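Long-range contacts in O-ureido-L-serine synthase (Streptomyces lavendulae, PDB 3X44), which catalyses the pyridoxal-phosphate-dependent addition of hydroxyurea to O-acetyl-L-serine, giving O-ureido-L-serine on the route to the antibiotic D-cycloserine: residues A[9-14]-A[35-40]; A[99-104]-A[295-300]; A[174-179]-A[198-203]. The protein carries 1 engineered substitution. All blocks are in the same frame, centred on the assembly; numbering follows the deposited sequence.

Contact 1: A[9-14]-A[35-40]; sequences DTIGRT and SFNPGG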
loop_
_atom_site.group_PDB
_atom_site.type_symbol
_atom_site.label_atom_id
_atom_site.label_comp_id
_atom_site.label_asym_id
_atom_site.label_seq_id
_atom_site.Cartn_x
_atom_site.Cartn_y
_atom_site.Cartn_z
ATOM N N ASP A 9 6.592 5.692 -11.397
ATOM C CA ASP A 9 6.437 5.726 -9.945
ATOM C C ASP A 9 5.790 4.439 -9.428
ATOM O O ASP A 9 5.584 4.274 -8.224
ATOM C CB ASP A 9 5.601 6.946 -9.522
ATOM C CG ASP A 9 6.265 8.266 -9.891
ATOM O OD1 ASP A 9 7.513 8.313 -9.944
ATOM O OD2 ASP A 9 5.544 9.256 -10.137
ATOM N N THR A 10 5.476 3.527 -10.346
ATOM C CA THR A 10 4.867 2.254 -9.975
ATOM C C THR A 10 5.903 1.147 -10.029
ATOM O O THR A 10 5.586 -0.022 -9.832
ATOM C CB THR A 10 3.710 1.871 -10.917
ATOM O OG1 THR A 10 4.234 1.534 -12.209
ATOM C CG2 THR A 10 2.721 3.025 -11.044
ATOM N N ILE A 11 7.148 1.521 -10.304
ATOM C CA ILE A 11 8.222 0.544 -10.372
ATOM C C ILE A 11 8.617 0.066 -8.970
ATOM O O ILE A 11 8.740 0.863 -8.036
ATOM C CB ILE A 11 9.460 1.133 -11.097
ATOM C CG1 ILE A 11 9.194 1.182 -12.607
ATOM C CG2 ILE A 11 10.702 0.297 -10.790
ATOM C CD1 ILE A 11 10.254 1.908 -13.414
ATOM N N GLY A 12 8.803 -1.245 -8.832
ATOM C CA GLY A 12 9.187 -1.809 -7.554
ATOM C C GLY A 12 7.987 -2.229 -6.729
ATOM O O GLY A 12 6.876 -2.328 -7.250
ATOM N N ARG A 13 8.227 -2.484 -5.446
ATOM C CA ARG A 13 7.195 -2.897 -4.512
ATOM C C ARG A 13 6.338 -4.027 -5.075
ATOM O O ARG A 13 5.112 -3.935 -5.116
ATOM C CB ARG A 13 6.314 -1.694 -4.143
ATOM C CG ARG A 13 7.037 -0.665 -3.287
ATOM C CD ARG A 13 6.197 0.583 -3.075
ATOM N NE ARG A 13 5.508 0.998 -4.297
ATOM C CZ ARG A 13 6.006 1.844 -5.194
ATOM N NH1 ARG A 13 7.207 2.379 -5.016
ATOM N NH2 ARG A 13 5.300 2.153 -6.277
ATOM N N THR A 14 6.993 -5.095 -5.504
ATOM C CA THR A 14 6.287 -6.234 -6.065
ATOM C C THR A 14 5.858 -7.225 -4.997
ATOM O O THR A 14 6.529 -7.405 -3.986
ATOM C CB THR A 14 7.152 -6.969 -7.085
ATOM O OG1 THR A 14 8.373 -7.384 -6.463
ATOM C CG2 THR A 14 7.470 -6.056 -8.253
ATOM N N SER A 35 6.855 -9.464 -12.427
ATOM C CA SER A 35 6.052 -9.185 -13.611
ATOM C C SER A 35 5.128 -8.007 -13.315
ATOM O O SER A 35 4.644 -7.343 -14.227
ATOM C CB SER A 35 5.219 -10.413 -13.991
ATOM O OG SER A 35 4.397 -10.807 -12.911
ATOM N N PHE A 36 4.894 -7.753 -12.028
ATOM C CA PHE A 36 4.026 -6.662 -11.601
ATOM C C PHE A 36 4.618 -5.275 -11.894
ATOM O O PHE A 36 3.944 -4.252 -11.722
ATOM C CB PHE A 36 3.710 -6.793 -10.105
ATOM C CG PHE A 36 2.618 -7.795 -9.795
ATOM C CD1 PHE A 36 1.281 -7.399 -9.752
ATOM C CD2 PHE A 36 2.930 -9.127 -9.537
ATOM C CE1 PHE A 36 0.273 -8.315 -9.454
ATOM C CE2 PHE A 36 1.931 -10.051 -9.238
ATOM C CZ PHE A 36 0.597 -9.645 -9.196
ATOM N N ASN A 37 5.879 -5.234 -12.317
ATOM C CA ASN A 37 6.505 -3.963 -12.666
ATOM C C ASN A 37 5.842 -3.529 -13.974
ATOM O O ASN A 37 5.450 -4.376 -14.780
ATOM C CB ASN A 37 8.015 -4.145 -12.878
ATOM C CG ASN A 37 8.791 -4.113 -11.575
ATOM O OD1 ASN A 37 8.577 -3.238 -10.733
ATOM N ND2 ASN A 37 9.693 -5.071 -11.398
ATOM N N PRO A 38 5.728 -2.211 -14.214
ATOM C CA PRO A 38 5.093 -1.720 -15.448
ATOM C C PRO A 38 5.713 -2.252 -16.738
ATOM O O PRO A 38 5.016 -2.426 -17.741
ATOM C CB PRO A 38 5.200 -0.193 -15.341
ATOM C CG PRO A 38 6.296 0.050 -14.334
ATOM C CD PRO A 38 6.210 -1.106 -13.364
ATOM N N GLY A 39 7.017 -2.495 -16.710
ATOM C CA GLY A 39 7.705 -3.029 -17.871
ATOM C C GLY A 39 7.528 -4.539 -18.010
ATOM O O GLY A 39 7.892 -5.116 -19.036
ATOM N N GLY A 40 6.971 -5.178 -16.984
ATOM C CA GLY A 40 6.748 -6.613 -17.033
ATOM C C GLY A 40 7.883 -7.466 -16.495
ATOM O O GLY A 40 7.861 -8.686 -16.624
#
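N37 reaches across to the backbone of G12, and P38 packs beside it against T10 and I11. In this fold-type II PLP enzyme the contact joins two loops. Loop 9-14 leads into strand 16-18; loop 35-40 runs from strand 28-33 toward helix 43-56 and the cofactor lysine position, here the engineered A43. The N37 side chain has CG anti to its own carbonyl carbon (chi1 -83°), and OD1 accepts a hydrogen bond from the backbone of G12, with G12 N to N37 OD1 2.8 Å, approached nearly along the C=O axis at 165°. CG2 of T14 lies 3.9 Å from N37 OD1, an apolar neighbour beside the buried amide, and the same T14 CG2 is 4.3 Å from F36 CB. The T14 hydroxyl bonds instead to E34 and K32.

The P38 ring meets two side chains of the first loop. I11 crosses it at about a right angle, CG1 of I11 standing 3.6 Å from P38 CG. T10 runs antiparallel alongside the same ring; its hydroxyl, bonded to the carbonyl of I7, also lies against CG and CD of the proline. F36 of the second subunit packs on T10 and P38. The closest approach to the proline is T10 OG1 to P38 CG, 3.3 Å.

Contact 2: A[99-104]-A[295-300]; sequences VERRKL and ERYLST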
loop_
_atom_site.group_PDB
_atom_site.type_symbol
_atom_site.label_atom_id
_atom_site.label_comp_id
_atom_site.label_asym_id
_atom_site.label_seq_id
_atom_site.Cartn_x
_atom_site.Cartn_y
_atom_site.Cartn_z
ATOM N N VAL A 99 11.256 -13.046 -30.153
ATOM C CA VAL A 99 10.781 -11.935 -30.964
ATOM C C VAL A 99 9.914 -10.978 -30.157
ATOM O O VAL A 99 9.868 -9.782 -30.457
ATOM C CB VAL A 99 10.016 -12.440 -32.226
ATOM C CG1 VAL A 99 8.775 -13.246 -31.826
ATOM C CG2 VAL A 99 9.632 -11.256 -33.104
ATOM N N GLU A 100 9.251 -11.496 -29.121
ATOM C CA GLU A 100 8.418 -10.664 -28.257
ATOM C C GLU A 100 9.273 -9.515 -27.718
ATOM O O GLU A 100 8.800 -8.386 -27.565
ATOM C CB GLU A 100 7.859 -11.487 -27.088
ATOM C CG GLU A 100 6.687 -12.402 -27.466
ATOM C CD GLU A 100 7.136 -13.834 -27.742
ATOM O OE1 GLU A 100 8.323 -14.025 -28.073
ATOM O OE2 GLU A 100 6.305 -14.766 -27.632
ATOM N N ARG A 101 10.533 -9.820 -27.425
ATOM C CA ARG A 101 11.472 -8.820 -26.926
ATOM C C ARG A 101 11.695 -7.749 -27.995
ATOM O O ARG A 101 11.692 -6.555 -27.695
ATOM C CB ARG A 101 12.806 -9.476 -26.579
ATOM C CG ARG A 101 12.829 -10.213 -25.254
ATOM C CD ARG A 101 13.892 -11.307 -25.268
ATOM N NE ARG A 101 14.288 -11.669 -23.913
ATOM C CZ ARG A 101 13.601 -12.497 -23.133
ATOM N NH1 ARG A 101 12.479 -13.054 -23.579
ATOM N NH2 ARG A 101 14.019 -12.748 -21.901
ATOM N N ARG A 102 11.900 -8.173 -29.240
ATOM C CA ARG A 102 12.103 -7.211 -30.323
ATOM C C ARG A 102 10.876 -6.306 -30.476
ATOM O O ARG A 102 10.994 -5.090 -30.638
ATOM C CB ARG A 102 12.333 -7.921 -31.659
ATOM C CG ARG A 102 13.629 -8.711 -31.782
ATOM C CD ARG A 102 13.621 -9.447 -33.111
ATOM N NE ARG A 102 14.612 -10.513 -33.173
ATOM C CZ ARG A 102 15.053 -11.058 -34.302
ATOM N NH1 ARG A 102 15.958 -12.025 -34.260
ATOM N NH2 ARG A 102 14.591 -10.637 -35.470
ATOM N N LYS A 103 9.697 -6.909 -30.425
ATOM C CA LYS A 103 8.470 -6.155 -30.596
ATOM C C LYS A 103 8.197 -5.210 -29.443
ATOM O O LYS A 103 7.716 -4.091 -29.649
ATOM C CB LYS A 103 7.288 -7.111 -30.777
ATOM C CG LYS A 103 7.189 -7.692 -32.180
ATOM C CD LYS A 103 5.980 -8.601 -32.321
ATOM C CE LYS A 103 5.889 -9.179 -33.725
ATOM N NZ LYS A 103 4.515 -9.043 -34.268
ATOM N N LEU A 104 8.508 -5.647 -28.228
ATOM C CA LEU A 104 8.270 -4.811 -27.061
ATOM C C LEU A 104 9.175 -3.589 -27.095
ATOM O O LEU A 104 8.735 -2.469 -26.823
ATOM C CB LEU A 104 8.492 -5.618 -25.779
ATOM C CG LEU A 104 7.269 -6.428 -25.324
ATOM C CD1 LEU A 104 7.479 -6.939 -23.905
ATOM C CD2 LEU A 104 6.029 -5.555 -25.381
ATOM N N GLU A 295 4.514 -14.057 -20.692
ATOM C CA GLU A 295 3.954 -13.575 -21.958
ATOM C C GLU A 295 4.946 -13.188 -23.063
ATOM O O GLU A 295 4.547 -13.007 -24.211
ATOM C CB GLU A 295 2.990 -12.408 -21.703
ATOM C CG GLU A 295 1.711 -12.478 -22.555
ATOM C CD GLU A 295 0.590 -11.579 -22.045
ATOM O OE1 GLU A 295 -0.227 -11.122 -22.872
ATOM O OE2 GLU A 295 0.520 -11.329 -20.821
ATOM N N ARG A 296 6.228 -13.042 -22.743
ATOM C CA ARG A 296 7.184 -12.720 -23.802
ATOM C C ARG A 296 7.943 -13.981 -24.218
ATOM O O ARG A 296 9.031 -13.912 -24.789
ATOM C CB ARG A 296 8.161 -11.601 -23.375
ATOM C CG ARG A 296 8.827 -11.739 -22.009
ATOM C CD ARG A 296 9.271 -10.372 -21.487
ATOM N NE ARG A 296 8.150 -9.435 -21.381
ATOM C CZ ARG A 296 8.160 -8.316 -20.654
ATOM N NH1 ARG A 296 9.237 -7.972 -19.954
ATOM N NH2 ARG A 296 7.079 -7.540 -20.622
ATOM N N TYR A 297 7.333 -15.135 -23.951
ATOM C CA TYR A 297 7.926 -16.427 -24.267
ATOM C C TYR A 297 6.996 -17.313 -25.092
ATOM O O TYR A 297 7.263 -18.500 -25.283
ATOM C CB TYR A 297 8.298 -17.149 -22.968
ATOM C CG TYR A 297 9.323 -16.402 -22.150
ATOM C CD1 TYR A 297 10.682 -16.685 -22.281
ATOM C CD2 TYR A 297 8.937 -15.395 -21.267
ATOM C CE1 TYR A 297 11.635 -15.982 -21.557
ATOM C CE2 TYR A 297 9.877 -14.689 -20.543
ATOM C CZ TYR A 297 11.229 -14.983 -20.688
ATOM O OH TYR A 297 12.167 -14.283 -19.959
ATOM N N LEU A 298 5.907 -16.729 -25.583
ATOM C CA LEU A 298 4.941 -17.465 -26.382
ATOM C C LEU A 298 5.593 -18.175 -27.562
ATOM O O LEU A 298 5.163 -19.258 -27.955
ATOM C CB LEU A 298 3.860 -16.520 -26.915
ATOM C CG LEU A 298 2.784 -15.988 -25.968
ATOM C CD1 LEU A 298 1.524 -15.716 -26.769
ATOM C CD2 LEU A 298 2.506 -16.980 -24.863
ATOM N N SER A 299 6.626 -17.552 -28.121
ATOM C CA SER A 299 7.335 -18.089 -29.275
ATOM C C SER A 299 8.548 -18.926 -28.903
ATOM O O SER A 299 9.317 -19.317 -29.775
ATOM C CB SER A 299 7.800 -16.946 -30.173
ATOM O OG SER A 299 8.920 -16.285 -29.599
ATOM N N THR A 300 8.729 -19.197 -27.621
ATOM C CA THR A 300 9.877 -19.977 -27.179
ATOM C C THR A 300 9.502 -21.429 -26.905
ATOM O O THR A 300 8.334 -21.805 -27.003
ATOM C CB THR A 300 10.479 -19.370 -25.912
ATOM O OG1 THR A 300 9.600 -19.608 -24.805
ATOM C CG2 THR A 300 10.674 -17.857 -26.094
#
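E100 holds the 297-300 turn by both carboxylate oxygens. The hydroxyl of S299 donates to OE1, with S299 OG to E100 OE1 2.8 Å, on the syn side and 23° out of the carboxylate plane. The backbone amide of S299 donates to the other oxygen, S299 N to E100 OE2 also measuring 2.8 Å, on the syn lone pair but with a bent angle of 139°. A kink at chi2 turns the carboxylate of E100 to meet both donors. R101, extended from CG to NE, sends NH2 to the phenol of Y297: R101 NH2 to Y297 OH is 3.1 Å and nearly straight at 167°. That oxygen lies in the guanidinium plane, while the ring stands steeply to it. Y297 OH is also bonded to D292, and R101 NE to the carbonyl of S71.

These bonds tie helix 99-107, which follows strand 88-94 of the smaller parallel sheet, to the loop beyond strand 285-290 of the larger sheet, bridging the two domains of the fold-type II PLP enzyme. Y297 touches the bound external aldimine, and R296 bonds to the cofactor-binding N73.

Farther out, CB of E100 packs 3.7 Å from CB of R296. CD1 of L104 sits over one face of the R296 guanidinium, 3.4 Å from R296 NH2. Outside the two segments, that guanidinium pairs with the carboxylate of E295 of the second subunit. V99 CG1 lies 3.8 Å from S299 OG.

Contact 3: A[174-179]-A[198-203]; sequences TGFGTT and VVALEP. With PUS ((E)-O-(carbamoylamino)-N-({3-hydroxy-2-methyl-5-[(phosphonooxy)methyl]pyridin-4-yl}methylidene)-L-serine), chain C.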
loop_
_atom_site.group_PDB
_atom_site.type_symbol
_atom_site.label_atom_id
_atom_site.label_comp_id
_atom_site.label_asym_id
_atom_site.label_seq_id
_atom_site.Cartn_x
_atom_site.Cartn_y
_atom_site.Cartn_z
ATOM N N THR A 174 18.021 -17.275 -6.548
ATOM C CA THR A 174 18.030 -16.444 -7.738
ATOM C C THR A 174 19.071 -16.889 -8.755
ATOM O O THR A 174 20.069 -17.526 -8.414
ATOM C CB THR A 174 18.330 -14.967 -7.388
ATOM O OG1 THR A 174 18.406 -14.192 -8.595
ATOM C CG2 THR A 174 19.660 -14.861 -6.649
ATOM N N GLY A 175 18.818 -16.559 -10.013
ATOM C CA GLY A 175 19.781 -16.864 -11.053
ATOM C C GLY A 175 20.468 -15.528 -11.274
ATOM O O GLY A 175 20.328 -14.621 -10.444
ATOM N N PHE A 176 21.208 -15.379 -12.364
ATOM C CA PHE A 176 21.849 -14.103 -12.620
ATOM C C PHE A 176 22.271 -13.868 -14.055
ATOM O O PHE A 176 22.615 -14.796 -14.784
ATOM C CB PHE A 176 23.051 -13.911 -11.686
ATOM C CG PHE A 176 24.193 -14.849 -11.945
ATOM C CD1 PHE A 176 25.087 -14.609 -12.982
ATOM C CD2 PHE A 176 24.406 -15.951 -11.116
ATOM C CE1 PHE A 176 26.181 -15.446 -13.192
ATOM C CE2 PHE A 176 25.501 -16.800 -11.315
ATOM C CZ PHE A 176 26.390 -16.545 -12.355
ATOM N N GLY A 177 22.192 -12.603 -14.453
ATOM C CA GLY A 177 22.602 -12.173 -15.775
ATOM C C GLY A 177 23.702 -11.169 -15.465
ATOM O O GLY A 177 24.887 -11.457 -15.641
ATOM N N THR A 178 23.312 -9.995 -14.976
ATOM C CA THR A 178 24.285 -8.973 -14.597
ATOM C C THR A 178 24.746 -9.223 -13.155
ATOM O O THR A 178 25.799 -8.734 -12.732
ATOM C CB THR A 178 23.671 -7.560 -14.664
ATOM O OG1 THR A 178 22.654 -7.424 -13.658
ATOM C CG2 THR A 178 23.065 -7.314 -16.035
ATOM N N THR A 179 23.953 -10.015 -12.431
ATOM C CA THR A 179 24.163 -10.357 -11.013
ATOM C C THR A 179 23.782 -9.190 -10.104
ATOM O O THR A 179 23.979 -9.244 -8.889
ATOM C CB THR A 179 25.623 -10.811 -10.676
ATOM O OG1 THR A 179 26.449 -9.671 -10.406
ATOM C CG2 THR A 179 26.205 -11.627 -11.806
ATOM N N VAL A 198 22.114 -17.885 0.683
ATOM C CA VAL A 198 21.978 -17.257 -0.619
ATOM C C VAL A 198 22.364 -18.265 -1.694
ATOM O O VAL A 198 23.531 -18.632 -1.836
ATOM C CB VAL A 198 22.870 -15.993 -0.733
ATOM C CG1 VAL A 198 22.853 -15.470 -2.162
ATOM C CG2 VAL A 198 22.363 -14.914 0.226
ATOM N N VAL A 199 21.363 -18.706 -2.449
ATOM C CA VAL A 199 21.551 -19.697 -3.500
ATOM C C VAL A 199 21.516 -19.088 -4.895
ATOM O O VAL A 199 20.488 -18.564 -5.322
ATOM C CB VAL A 199 20.447 -20.786 -3.410
ATOM C CG1 VAL A 199 20.657 -21.847 -4.473
ATOM C CG2 VAL A 199 20.450 -21.408 -2.014
ATOM N N ALA A 200 22.636 -19.175 -5.606
ATOM C CA ALA A 200 22.721 -18.640 -6.968
ATOM C C ALA A 200 22.887 -19.787 -7.953
ATOM O O ALA A 200 23.821 -20.578 -7.845
ATOM C CB ALA A 200 23.901 -17.668 -7.093
ATOM N N LEU A 201 21.975 -19.886 -8.909
ATOM C CA LEU A 201 22.062 -20.956 -9.887
ATOM C C LEU A 201 22.522 -20.447 -11.243
ATOM O O LEU A 201 22.422 -19.257 -11.540
ATOM C CB LEU A 201 20.702 -21.651 -10.031
ATOM C CG LEU A 201 19.532 -20.764 -10.461
ATOM C CD1 LEU A 201 19.370 -20.823 -11.972
ATOM C CD2 LEU A 201 18.259 -21.231 -9.771
ATOM N N GLU A 202 23.045 -21.362 -12.051
ATOM C CA GLU A 202 23.490 -21.054 -13.398
ATOM C C GLU A 202 22.892 -22.151 -14.273
ATOM O O GLU A 202 22.535 -23.220 -13.773
ATOM C CB GLU A 202 25.017 -21.116 -13.505
ATOM C CG GLU A 202 25.778 -20.521 -12.345
ATOM C CD GLU A 202 27.276 -20.502 -12.612
ATOM O OE1 GLU A 202 27.724 -19.644 -13.403
ATOM O OE2 GLU A 202 28.002 -21.349 -12.042
ATOM N N PRO A 203 22.747 -21.893 -15.581
ATOM C CA PRO A 203 22.182 -22.938 -16.441
ATOM C C PRO A 203 23.181 -24.089 -16.516
ATOM O O PRO A 203 24.395 -23.861 -16.505
ATOM C CB PRO A 203 21.996 -22.246 -17.797
ATOM C CG PRO A 203 22.112 -20.759 -17.509
ATOM C CD PRO A 203 23.046 -20.660 -16.328
HETATM N N PUS C . 18.307 -9.448 -17.930
HETATM C CA PUS C . 19.313 -8.413 -18.400
HETATM C CB PUS C . 20.754 -9.023 -18.525
HETATM O OG PUS C . 20.745 -10.164 -19.497
HETATM N ND PUS C . 22.010 -10.269 -20.189
HETATM C CE PUS C . 22.709 -11.424 -20.132
HETATM N NZ2 PUS C . 22.464 -12.316 -19.155
HETATM O OZ1 PUS C . 23.545 -11.655 -20.946
HETATM C C PUS C . 18.860 -7.872 -19.774
HETATM O O PUS C . 17.709 -7.972 -20.095
HETATM O OT PUS C . 19.656 -7.350 -20.517
HETATM C C2 PUS C . 15.473 -12.616 -16.620
HETATM C C3 PUS C . 16.298 -11.471 -17.045
HETATM C C4 PUS C . 17.504 -11.141 -16.276
HETATM C C5 PUS C . 17.830 -11.948 -15.093
HETATM C C6 PUS C . 16.939 -13.064 -14.742
HETATM C C2A PUS C . 14.255 -13.009 -17.407
HETATM C C4A PUS C . 18.486 -10.103 -16.770
HETATM C C5A PUS C . 19.059 -11.655 -14.246
HETATM N N1 PUS C . 15.828 -13.348 -15.505
HETATM O O3 PUS C . 15.912 -10.707 -18.085
HETATM O O1P PUS C . 20.671 -9.066 -14.240
HETATM O O2P PUS C . 19.878 -8.803 -12.029
HETATM O O3P PUS C . 21.121 -10.743 -12.613
HETATM O O4P PUS C . 18.860 -10.442 -13.445
HETATM P P PUS C . 20.140 -9.765 -13.085
HETATM O O HOH W 1 21.803 -17.831 -13.589
#
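T174 pairs with A200 as neighbours in the parallel sheet, joining the last residue of strand 171-174 to the middle of strand 197-203. The two strands belong to a beta-alpha-beta unit, with helix 180-192 making the crossover, and the loop between the first strand and this helix is the glycine-rich phosphate cup of PLP enzymes of this fold.

Two backbone hydrogen bonds straddle A200: T174 N to V199 O, 3.0 Å, and L201 N to T174 O, 3.1 Å. The carbonyl of T174 also receives a CA-H...O contact from A200. After T174 the first chain leaves the sheet; G175 CA still makes a CA-H...O contact to L201 O, and a water then bridges, accepting from F176 N and donating to L201 O.

The side-chain contacts are few. The F176 ring, with CG between the backbone N and the carbonyl carbon (chi1 67°), is turned back toward the strand; its edge faces A200 CB, and F176 CZ comes 3.5 Å from E202 OE1. Ring and carboxylate planes are only 26° apart, and that carboxylate is held by the amides of L209 and A210. L201 lays its isobutyl group against G175, L201 CG lying 4.0 Å from G175 CA.

Phosphate binding occupies the rest of the loop. G177 N and T179 N both donate to O3P of the bound PUS, the first almost straight at 177°. T178 grips O1P twice, by its amide and its side chain; T178 N lies 2.9 Å from PUS O1P, and the hydroxyl closes the pair with T178 OG1 to PUS O1P at 2.6 Å.

All three contacts are largely buried, but only contact 3 is untouched by another chain of the assembly; contacts 1 and 2 both touch the second subunit. Contact 3 belongs to the larger sheet and rests on backbone pairing, with its loop handed over to the cofactor phosphate. Contact 1 joins two loops by one side-chain-to-backbone hydrogen bond and proline packing, whereas contact 2 is the most polar, with a glutamate and an arginine reaching from a helix to a loop. Contacts 1 and 2 meet directly, G39 O lying 3.0 Å from R296 NH2, a probable hydrogen bond. Neither touches contact 3, whose nearest atoms are about 12 Å and 11 Å away.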